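Local coordinates for HIT domain-containing protein (Sulfolobus tokodaii, PDB 2EO4), which binds zinc and probably acts on nucleotides as a histidine triad hydrolase or transferase, possibly with adenylylsulfatase activity, at residues E126-Q129 with K130-E134; P101-G105 with D106-I110; A59-V62 with K63-L67. All coordinates share one frame; numbering follows the deposited sequence.

In the fold
From the N terminus, the chain first meets contact 3, two successive turns of helix 52-72, packed on the sheet and against the second subunit. Strand 97-102 then runs through the sheet, and contact 2 closes the short loop at its end, where the path turns off towards the last helix. Contact 1 follows on helix 122-143. All three are local and lie in series, so none crosses or encloses another. Their centres are 16 to 20 Å apart and none touches another, but helix 52-72 and helix 122-143 pack together, and both contact 2 and contact 3 reach the partner subunit, whereas contact 1 does not.

Contact 1: E126-Q129 with K130-E134; sequences ELLQ and KIIRE
Successive turns of the α-helix 122-143 meet here, where Gln129 and Arg133, one turn apart, lay their flat ends over one another. The Gln129 amide and the Arg133 guanidinium are stacked with planes 20° apart, NE2 of Gln129 standing 3.5 Å from NH2 of Arg133 over one guanidinium face, towards its rim. With CG of Gln129 anti to the backbone N (chi1 174°) and the chain extended beyond it, the amide runs beside the arginine in the same direction. NE2 is hydrogen-bonded to the carbonyl of Phe15, while OE1 of Gln129 accepts from a water at 3.1 Å that in turn accepts from NZ of Lys130. The bend at the end of the lysine (chi4 -62°) turns its amine to that water. A leucine in place of Gln129 would probably leave the Phe15 carbonyl and the bridging water without their amide partner. On the apolar side, CD1 of Leu128 lies 3.8 Å from CD1 of Ile131 and 4.2 Å from CD1 of Ile132, and CD1 of Leu127 reaches CG2 of Ile131. Beneath these contacts, the helical hydrogen bonds run from Lys130 N to Glu126 O through to Arg133 N to Gln129 O. Leu128 and Ile132 press on Leu26 of strand 22-26; Ile132 also meets Ile69 and Ala72 of helix 52-72, and Arg133 rests on Phe15 of strand 15-18.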
ATOM      1  N   GLU A 126      -9.757  23.772  -2.500  1.00 31.32           N
ATOM      2  CA  GLU A 126     -10.891  24.128  -1.660  1.00 33.06           C
ATOM      3  C   GLU A 126     -12.089  23.220  -1.924  1.00 31.73           C
ATOM      4  O   GLU A 126     -12.713  22.721  -0.989  1.00 32.93           O
ATOM      5  CB  GLU A 126     -11.263  25.597  -1.886  1.00 35.06           C
ATOM      6  CG  GLU A 126     -10.099  26.547  -1.649  1.00 40.04           C
ATOM      7  CD  GLU A 126     -10.478  28.001  -1.830  1.00 44.09           C
ATOM      8  OE1 GLU A 126     -11.135  28.320  -2.845  1.00 45.17           O
ATOM      9  OE2 GLU A 126     -10.109  28.824  -0.964  1.00 46.31           O
ATOM     10  N   LEU A 127     -12.398  22.990  -3.194  1.00 30.59           N
ATOM     11  CA  LEU A 127     -13.527  22.141  -3.552  1.00 30.44           C
ATOM     12  C   LEU A 127     -13.311  20.678  -3.176  1.00 30.05           C
ATOM     13  O   LEU A 127     -14.179  20.050  -2.566  1.00 28.88           O
ATOM     14  CB  LEU A 127     -13.816  22.238  -5.049  1.00 31.42           C
ATOM     15  CG  LEU A 127     -14.969  21.362  -5.544  1.00 32.14           C
ATOM     16  CD1 LEU A 127     -16.248  21.724  -4.800  1.00 35.53           C
ATOM     17  CD2 LEU A 127     -15.146  21.545  -7.040  1.00 34.98           C
ATOM     18  N   LEU A 128     -12.159  20.128  -3.547  1.00 28.15           N
ATOM     19  CA  LEU A 128     -11.870  18.733  -3.237  1.00 28.17           C
ATOM     20  C   LEU A 128     -11.897  18.468  -1.741  1.00 26.28           C
ATOM     21  O   LEU A 128     -12.425  17.451  -1.295  1.00 28.55           O
ATOM     22  CB  LEU A 128     -10.509  18.327  -3.812  1.00 28.57           C
ATOM     23  CG  LEU A 128     -10.538  17.715  -5.214  1.00 29.35           C
ATOM     24  CD1 LEU A 128     -11.309  16.399  -5.171  1.00 29.87           C
ATOM     25  CD2 LEU A 128     -11.182  18.683  -6.196  1.00 30.71           C
ATOM     26  N   GLN A 129     -11.326  19.384  -0.967  1.00 26.84           N
ATOM     27  CA  GLN A 129     -11.301  19.239   0.481  1.00 26.80           C
ATOM     28  C   GLN A 129     -12.725  19.174   1.029  1.00 27.35           C
ATOM     29  O   GLN A 129     -13.063  18.296   1.818  1.00 26.79           O
ATOM     30  CB  GLN A 129     -10.574  20.423   1.117  1.00 29.18           C
ATOM     31  CG  GLN A 129     -10.619  20.433   2.637  1.00 32.04           C
ATOM     32  CD  GLN A 129     -10.055  21.707   3.227  1.00 33.75           C
ATOM     33  OE1 GLN A 129     -10.513  22.806   2.910  1.00 38.10           O
ATOM     34  NE2 GLN A 129      -9.061  21.571   4.095  1.00 31.90           N
ATOM     35  N   LYS A 130     -13.556  20.114   0.596  1.00 28.20           N
ATOM     36  CA  LYS A 130     -14.937  20.176   1.060  1.00 28.10           C
ATOM     37  C   LYS A 130     -15.779  18.952   0.689  1.00 27.66           C
ATOM     38  O   LYS A 130     -16.496  18.416   1.535  1.00 28.57           O
ATOM     39  CB  LYS A 130     -15.586  21.469   0.544  1.00 29.01           C
ATOM     40  CG  LYS A 130     -14.910  22.731   1.087  1.00 28.70           C
ATOM     41  CD  LYS A 130     -15.391  24.000   0.382  1.00 28.86           C
ATOM     42  CE  LYS A 130     -14.579  25.218   0.812  1.00 28.50           C
ATOM     43  NZ  LYS A 130     -14.694  25.515   2.267  1.00 31.31           N
ATOM     44  N   ILE A 131     -15.697  18.492  -0.556  1.00 28.38           N
ATOM     45  CA  ILE A 131     -16.487  17.332  -0.953  1.00 28.74           C
ATOM     46  C   ILE A 131     -15.987  16.040  -0.306  1.00 27.91           C
ATOM     47  O   ILE A 131     -16.784  15.179   0.061  1.00 26.71           O
ATOM     48  CB  ILE A 131     -16.512  17.144  -2.484  1.00 31.75           C
ATOM     49  CG1 ILE A 131     -15.092  16.957  -3.014  1.00 33.71           C
ATOM     50  CG2 ILE A 131     -17.180  18.341  -3.142  1.00 34.48           C
ATOM     51  CD1 ILE A 131     -15.049  16.605  -4.476  1.00 37.33           C
ATOM     52  N   ILE A 132     -14.672  15.898  -0.169  1.00 27.22           N
ATOM     53  CA  ILE A 132     -14.131  14.697   0.455  1.00 25.98           C
ATOM     54  C   ILE A 132     -14.509  14.662   1.935  1.00 25.25           C
ATOM     55  O   ILE A 132     -14.891  13.614   2.456  1.00 25.69           O
ATOM     56  CB  ILE A 132     -12.590  14.616   0.301  1.00 25.59           C
ATOM     57  CG1 ILE A 132     -12.235  14.432  -1.177  1.00 26.25           C
ATOM     58  CG2 ILE A 132     -12.043  13.452   1.131  1.00 24.98           C
ATOM     59  CD1 ILE A 132     -10.736  14.533  -1.485  1.00 25.83           C
ATOM     60  N   ARG A 133     -14.414  15.801   2.610  1.00 25.13           N
ATOM     61  CA  ARG A 133     -14.778  15.857   4.022  1.00 25.98           C
ATOM     62  C   ARG A 133     -16.243  15.458   4.175  1.00 26.29           C
ATOM     63  O   ARG A 133     -16.595  14.675   5.056  1.00 25.94           O
ATOM     64  CB  ARG A 133     -14.558  17.264   4.584  1.00 26.16           C
ATOM     65  CG  ARG A 133     -13.113  17.558   4.981  1.00 30.25           C
ATOM     66  CD  ARG A 133     -12.956  18.991   5.470  1.00 32.63           C
ATOM     67  NE  ARG A 133     -11.670  19.220   6.123  1.00 36.06           N
ATOM     68  CZ  ARG A 133     -11.300  20.383   6.650  1.00 38.06           C
ATOM     69  NH1 ARG A 133     -12.121  21.424   6.595  1.00 38.49           N
ATOM     70  NH2 ARG A 133     -10.120  20.504   7.246  1.00 38.20           N
ATOM     71  N   GLU A 134     -17.090  15.994   3.305  1.00 26.18           N
ATOM     72  CA  GLU A 134     -18.518  15.687   3.337  1.00 27.56           C
ATOM     73  C   GLU A 134     -18.780  14.188   3.177  1.00 27.07           C
ATOM     74  O   GLU A 134     -19.652  13.632   3.850  1.00 26.51           O
ATOM     75  CB  GLU A 134     -19.243  16.472   2.237  1.00 28.87           C
ATOM     76  CG  GLU A 134     -20.729  16.148   2.096  1.00 30.93           C
ATOM     77  CD  GLU A 134     -21.452  17.096   1.150  1.00 33.16           C
ATOM     78  OE1 GLU A 134     -20.884  17.431   0.091  1.00 33.03           O
ATOM     79  OE2 GLU A 134     -22.597  17.492   1.461  1.00 33.72           O
TER
HETATM   80  O   HOH W   1     -13.343  23.637   3.807  1.00 33.46           O

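Contact 2: P101-G105 with D106-I110; sequences PTWEG and DYPDI
Trp103 and Tyr107 meet across the loop that leaves strand 97-102 of the HIT-fold sheet, and the contact illustrates how one indole can pack against the returning chain without a backbone hydrogen bond between the two arms. The CB of Trp103 points toward residues 106-110, and chi1 of -64° sets CG anti to the carbonyl carbon, bringing the indole alongside the returning chain. CG comes within 4.1 Å of Tyr107 CA, and CD1 of Trp103 lies equally near that atom and the carbonyl oxygen of Asp106, which approaches the ring obliquely. Further along the five-membered ring, NE1 of Trp103 is 3.8 Å from CD of Pro108, an oblique approach by a side chain that crosses the indole at about a right angle. The N-H itself is used elsewhere, in a hydrogen bond to the carbonyl of Val73, which, with the Tyr107 CB over the face, is likely to hold the indole in its rotation. At the junction of the two rings, CD2 and CE2 meet the CB of Tyr107, as do CZ2 and CH2 farther out. This methylene sits over the face of the six-membered ring in a CH-pi contact, 15° off the ring normal. The phenol ring of Tyr107 adds a more distant edge-to-face pair, its edge toward the indole face with the planes at 67°. Tyr107 N is buried without a polar partner. Around the loop, Trp103 also packs on Leu33 and Asp76, Tyr107 touches Phe114, and Glu104 forms a salt bridge with Arg86 of the second subunit. The closest approach of the indole to the tyrosine is at CE2 and CZ2 of Trp103, each 3.7 Å from CB of Tyr107.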
ATOM      1  N   PRO A 101      -6.994   8.241  -7.228  1.00 21.15           N
ATOM      2  CA  PRO A 101      -8.235   7.842  -7.902  1.00 22.01           C
ATOM      3  C   PRO A 101      -8.094   7.569  -9.394  1.00 21.81           C
ATOM      4  O   PRO A 101      -7.285   8.192 -10.083  1.00 22.84           O
ATOM      5  CB  PRO A 101      -9.171   9.025  -7.640  1.00 22.47           C
ATOM      6  CG  PRO A 101      -8.646   9.610  -6.353  1.00 22.58           C
ATOM      7  CD  PRO A 101      -7.151   9.560  -6.590  1.00 21.00           C
ATOM      8  N   THR A 102      -8.895   6.632  -9.886  1.00 22.18           N
ATOM      9  CA  THR A 102      -8.892   6.294 -11.301  1.00 23.65           C
ATOM     10  C   THR A 102     -10.335   6.185 -11.784  1.00 25.88           C
ATOM     11  O   THR A 102     -11.254   6.008 -10.983  1.00 24.35           O
ATOM     12  CB  THR A 102      -8.165   4.951 -11.576  1.00 22.84           C
ATOM     13  OG1 THR A 102      -8.853   3.878 -10.921  1.00 22.38           O
ATOM     14  CG2 THR A 102      -6.730   5.009 -11.071  1.00 23.14           C
ATOM     15  N   TRP A 103     -10.520   6.299 -13.094  1.00 27.53           N
ATOM     16  CA  TRP A 103     -11.845   6.209 -13.703  1.00 29.99           C
ATOM     17  C   TRP A 103     -11.728   5.414 -14.991  1.00 32.97           C
ATOM     18  O   TRP A 103     -10.689   5.438 -15.652  1.00 32.85           O
ATOM     19  CB  TRP A 103     -12.381   7.604 -14.038  1.00 28.82           C
ATOM     20  CG  TRP A 103     -12.611   8.476 -12.847  1.00 28.86           C
ATOM     21  CD1 TRP A 103     -13.778   8.626 -12.151  1.00 28.43           C
ATOM     22  CD2 TRP A 103     -11.642   9.298 -12.191  1.00 29.17           C
ATOM     23  NE1 TRP A 103     -13.594   9.494 -11.101  1.00 30.17           N
ATOM     24  CE2 TRP A 103     -12.292   9.921 -11.103  1.00 28.95           C
ATOM     25  CE3 TRP A 103     -10.287   9.571 -12.417  1.00 28.24           C
ATOM     26  CZ2 TRP A 103     -11.631  10.800 -10.240  1.00 29.62           C
ATOM     27  CZ3 TRP A 103      -9.629  10.446 -11.557  1.00 30.46           C
ATOM     28  CH2 TRP A 103     -10.304  11.048 -10.483  1.00 28.90           C
ATOM     29  N   GLU A 104     -12.790   4.709 -15.352  1.00 37.14           N
ATOM     30  CA  GLU A 104     -12.772   3.943 -16.585  1.00 41.61           C
ATOM     31  C   GLU A 104     -12.965   4.911 -17.746  1.00 44.37           C
ATOM     32  O   GLU A 104     -12.566   4.636 -18.876  1.00 45.88           O
ATOM     33  CB  GLU A 104     -13.860   2.869 -16.551  1.00 42.55           C
ATOM     34  CG  GLU A 104     -13.379   1.584 -15.888  1.00 46.14           C
ATOM     35  CD  GLU A 104     -14.506   0.679 -15.446  1.00 48.92           C
ATOM     36  OE1 GLU A 104     -15.479   0.524 -16.213  1.00 51.14           O
ATOM     37  OE2 GLU A 104     -14.411   0.114 -14.335  1.00 49.46           O
ATOM     38  N   GLY A 105     -13.558   6.062 -17.445  1.00 46.63           N
ATOM     39  CA  GLY A 105     -13.779   7.080 -18.454  1.00 49.96           C
ATOM     40  C   GLY A 105     -13.104   8.377 -18.046  1.00 52.54           C
ATOM     41  O   GLY A 105     -11.876   8.465 -18.022  1.00 52.32           O
ATOM     42  N   ASP A 106     -13.909   9.384 -17.720  1.00 55.01           N
ATOM     43  CA  ASP A 106     -13.399  10.685 -17.294  1.00 57.47           C
ATOM     44  C   ASP A 106     -14.014  11.035 -15.943  1.00 58.24           C
ATOM     45  O   ASP A 106     -15.079  10.525 -15.594  1.00 58.08           O
ATOM     46  CB  ASP A 106     -13.769  11.763 -18.318  1.00 59.87           C
ATOM     47  CG  ASP A 106     -13.197  11.484 -19.694  1.00 61.88           C
ATOM     48  OD1 ASP A 106     -11.956  11.424 -19.824  1.00 63.44           O
ATOM     49  OD2 ASP A 106     -13.989  11.325 -20.648  1.00 63.11           O
ATOM     50  N   TYR A 107     -13.349  11.900 -15.183  1.00 58.99           N
ATOM     51  CA  TYR A 107     -13.872  12.292 -13.880  1.00 59.55           C
ATOM     52  C   TYR A 107     -15.095  13.197 -14.034  1.00 59.42           C
ATOM     53  O   TYR A 107     -15.251  13.874 -15.049  1.00 59.14           O
ATOM     54  CB  TYR A 107     -12.780  12.979 -13.047  1.00 60.64           C
ATOM     55  CG  TYR A 107     -12.154  14.200 -13.678  1.00 62.08           C
ATOM     56  CD1 TYR A 107     -12.869  15.392 -13.806  1.00 62.24           C
ATOM     57  CD2 TYR A 107     -10.834  14.173 -14.131  1.00 62.35           C
ATOM     58  CE1 TYR A 107     -12.286  16.526 -14.365  1.00 63.44           C
ATOM     59  CE2 TYR A 107     -10.240  15.300 -14.693  1.00 63.18           C
ATOM     60  CZ  TYR A 107     -10.972  16.473 -14.807  1.00 63.93           C
ATOM     61  OH  TYR A 107     -10.389  17.591 -15.359  1.00 64.30           O
ATOM     62  N   PRO A 108     -15.980  13.212 -13.021  1.00 59.30           N
ATOM     63  CA  PRO A 108     -17.216  14.004 -12.979  1.00 59.55           C
ATOM     64  C   PRO A 108     -17.146  15.407 -13.582  1.00 59.74           C
ATOM     65  O   PRO A 108     -16.104  16.061 -13.559  1.00 59.50           O
ATOM     66  CB  PRO A 108     -17.550  14.029 -11.493  1.00 59.90           C
ATOM     67  CG  PRO A 108     -17.121  12.670 -11.056  1.00 59.86           C
ATOM     68  CD  PRO A 108     -15.772  12.519 -11.735  1.00 59.45           C
ATOM     69  N   ASP A 109     -18.279  15.858 -14.116  1.00 60.27           N
ATOM     70  CA  ASP A 109     -18.383  17.177 -14.731  1.00 60.02           C
ATOM     71  C   ASP A 109     -18.268  18.281 -13.689  1.00 59.79           C
ATOM     72  O   ASP A 109     -17.715  19.348 -13.963  1.00 59.57           O
ATOM     73  CB  ASP A 109     -19.719  17.314 -15.469  1.00 61.16           C
ATOM     74  CG  ASP A 109     -19.881  16.293 -16.577  1.00 61.89           C
ATOM     75  OD1 ASP A 109     -19.035  16.274 -17.497  1.00 62.63           O
ATOM     76  OD2 ASP A 109     -20.855  15.511 -16.531  1.00 62.50           O
ATOM     77  N   ILE A 110     -18.798  18.020 -12.497  1.00 59.31           N
ATOM     78  CA  ILE A 110     -18.758  18.988 -11.405  1.00 59.32           C
ATOM     79  C   ILE A 110     -17.352  19.568 -11.258  1.00 59.63           C
ATOM     80  O   ILE A 110     -17.177  20.700 -10.803  1.00 59.63           O
ATOM     81  CB  ILE A 110     -19.174  18.340 -10.057  1.00 59.27           C
ATOM     82  CG1 ILE A 110     -20.626  17.856 -10.125  1.00 59.42           C
ATOM     83  CG2 ILE A 110     -19.024  19.346  -8.924  1.00 59.68           C
ATOM     84  CD1 ILE A 110     -20.856  16.676 -11.053  1.00 59.60           C
TER

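Contact 3: A59-V62 with K63-L67; sequences AKVV and KLVSL
Ser66 and Val62 meet through a shared carbonyl, which takes a side-chain hydrogen bond besides the helical one. The oxygen of Val62 accepts both from the same residue, one from Ser66 N at 2.9 Å and one from Ser66 OG at 2.7 Å. The two donors come from opposite faces of the carbonyl plane, with the hydroxyl standing 37° out of it. A chi1 of -69° holds OG anti to the serine's carbonyl carbon and beside its own N, folding the hydroxyl back to the preceding turn, where CG1 of Val62 passes 3.8 Å from Ser66 OG; the buried hydroxyl thereby finds an acceptor inside its own helix. The other main-chain bonds are Lys63 N to Ala59 O, Leu64 N to Lys60 O, and Val65 N to Val61 O, the last nearly straight at 176°.

Apolar contact is lighter. Val61 and Val65 lie side by side and point the same way, CG1 of Val61 4.0 Å from CG2 of Val65.

Between subunits, Lys63 NZ donates to the carbonyl of Ala50 of the second subunit, and Tyr47 of that subunit bonds to the carbonyl of Ala59. Within its own chain, Val62 packs on Val97 and Leu80, and Val65 on Ile99. Such a helix, laid on the antiparallel sheet and shared with the partner subunit, is typical of the dimeric HIT fold.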
ATOM      1  N   ALA A  59      -3.624   1.517   8.410  1.00 22.06           N
ATOM      2  CA  ALA A  59      -4.395   0.740   7.443  1.00 23.75           C
ATOM      3  C   ALA A  59      -5.887   1.048   7.547  1.00 23.51           C
ATOM      4  O   ALA A  59      -6.588   1.113   6.539  1.00 23.30           O
ATOM      5  CB  ALA A  59      -4.156  -0.748   7.656  1.00 23.15           C
ATOM      6  N   LYS A  60      -6.366   1.228   8.775  1.00 24.08           N
ATOM      7  CA  LYS A  60      -7.776   1.523   9.006  1.00 23.62           C
ATOM      8  C   LYS A  60      -8.140   2.922   8.522  1.00 22.16           C
ATOM      9  O   LYS A  60      -9.223   3.139   7.972  1.00 23.12           O
ATOM     10  CB  LYS A  60      -8.099   1.373  10.498  1.00 25.51           C
ATOM     11  CG  LYS A  60      -7.854  -0.032  11.019  1.00 25.96           C
ATOM     12  CD  LYS A  60      -8.114  -0.138  12.513  1.00 29.61           C
ATOM     13  CE  LYS A  60      -7.710  -1.512  13.031  1.00 29.52           C
ATOM     14  NZ  LYS A  60      -7.967  -1.661  14.491  1.00 32.11           N
ATOM     15  N   VAL A  61      -7.238   3.877   8.730  1.00 22.33           N
ATOM     16  CA  VAL A  61      -7.479   5.242   8.284  1.00 21.50           C
ATOM     17  C   VAL A  61      -7.477   5.265   6.755  1.00 21.31           C
ATOM     18  O   VAL A  61      -8.304   5.927   6.132  1.00 21.84           O
ATOM     19  CB  VAL A  61      -6.396   6.212   8.822  1.00 22.70           C
ATOM     20  CG1 VAL A  61      -6.556   7.582   8.186  1.00 23.10           C
ATOM     21  CG2 VAL A  61      -6.511   6.326  10.341  1.00 23.35           C
ATOM     22  N   VAL A  62      -6.546   4.534   6.152  1.00 20.61           N
ATOM     23  CA  VAL A  62      -6.468   4.467   4.697  1.00 20.32           C
ATOM     24  C   VAL A  62      -7.791   3.942   4.126  1.00 20.22           C
ATOM     25  O   VAL A  62      -8.291   4.455   3.125  1.00 21.21           O
ATOM     26  CB  VAL A  62      -5.294   3.562   4.250  1.00 20.86           C
ATOM     27  CG1 VAL A  62      -5.381   3.270   2.751  1.00 20.50           C
ATOM     28  CG2 VAL A  62      -3.979   4.263   4.550  1.00 21.16           C
ATOM     29  N   LYS A  63      -8.374   2.934   4.766  1.00 20.49           N
ATOM     30  CA  LYS A  63      -9.652   2.412   4.268  1.00 21.20           C
ATOM     31  C   LYS A  63     -10.736   3.491   4.304  1.00 21.29           C
ATOM     32  O   LYS A  63     -11.423   3.730   3.310  1.00 20.41           O
ATOM     33  CB  LYS A  63     -10.129   1.212   5.094  1.00 21.99           C
ATOM     34  CG  LYS A  63     -11.491   0.680   4.621  1.00 22.59           C
ATOM     35  CD  LYS A  63     -12.002  -0.497   5.450  1.00 24.91           C
ATOM     36  CE  LYS A  63     -13.402  -0.904   4.994  1.00 26.19           C
ATOM     37  NZ  LYS A  63     -13.933  -2.108   5.707  1.00 26.49           N
ATOM     38  N   LEU A  64     -10.898   4.134   5.457  1.00 21.72           N
ATOM     39  CA  LEU A  64     -11.910   5.175   5.609  1.00 23.21           C
ATOM     40  C   LEU A  64     -11.746   6.305   4.598  1.00 23.16           C
ATOM     41  O   LEU A  64     -12.696   6.678   3.900  1.00 24.57           O
ATOM     42  CB  LEU A  64     -11.866   5.762   7.024  1.00 24.40           C
ATOM     43  CG  LEU A  64     -12.751   6.992   7.260  1.00 27.11           C
ATOM     44  CD1 LEU A  64     -14.205   6.637   6.991  1.00 25.57           C
ATOM     45  CD2 LEU A  64     -12.575   7.489   8.691  1.00 26.89           C
ATOM     46  N   VAL A  65     -10.539   6.856   4.523  1.00 22.20           N
ATOM     47  CA  VAL A  65     -10.278   7.951   3.604  1.00 21.47           C
ATOM     48  C   VAL A  65     -10.471   7.521   2.152  1.00 21.14           C
ATOM     49  O   VAL A  65     -11.000   8.285   1.348  1.00 22.05           O
ATOM     50  CB  VAL A  65      -8.858   8.515   3.814  1.00 22.26           C
ATOM     51  CG1 VAL A  65      -8.568   9.617   2.794  1.00 21.49           C
ATOM     52  CG2 VAL A  65      -8.741   9.069   5.232  1.00 21.86           C
ATOM     53  N   SER A  66     -10.054   6.300   1.821  1.00 21.49           N
ATOM     54  CA  SER A  66     -10.214   5.796   0.460  1.00 20.61           C
ATOM     55  C   SER A  66     -11.703   5.716   0.114  1.00 20.68           C
ATOM     56  O   SER A  66     -12.118   6.129  -0.969  1.00 21.53           O
ATOM     57  CB  SER A  66      -9.569   4.412   0.310  1.00 22.35           C
ATOM     58  OG  SER A  66      -8.151   4.490   0.401  1.00 20.81           O
ATOM     59  N   LEU A  67     -12.507   5.175   1.026  1.00 22.16           N
ATOM     60  CA  LEU A  67     -13.943   5.083   0.771  1.00 22.44           C
ATOM     61  C   LEU A  67     -14.501   6.488   0.560  1.00 23.69           C
ATOM     62  O   LEU A  67     -15.312   6.718  -0.340  1.00 24.25           O
ATOM     63  CB  LEU A  67     -14.656   4.403   1.943  1.00 23.38           C
ATOM     64  CG  LEU A  67     -14.493   2.882   2.027  1.00 24.40           C
ATOM     65  CD1 LEU A  67     -15.017   2.364   3.358  1.00 26.85           C
ATOM     66  CD2 LEU A  67     -15.232   2.230   0.862  1.00 25.15           C
TER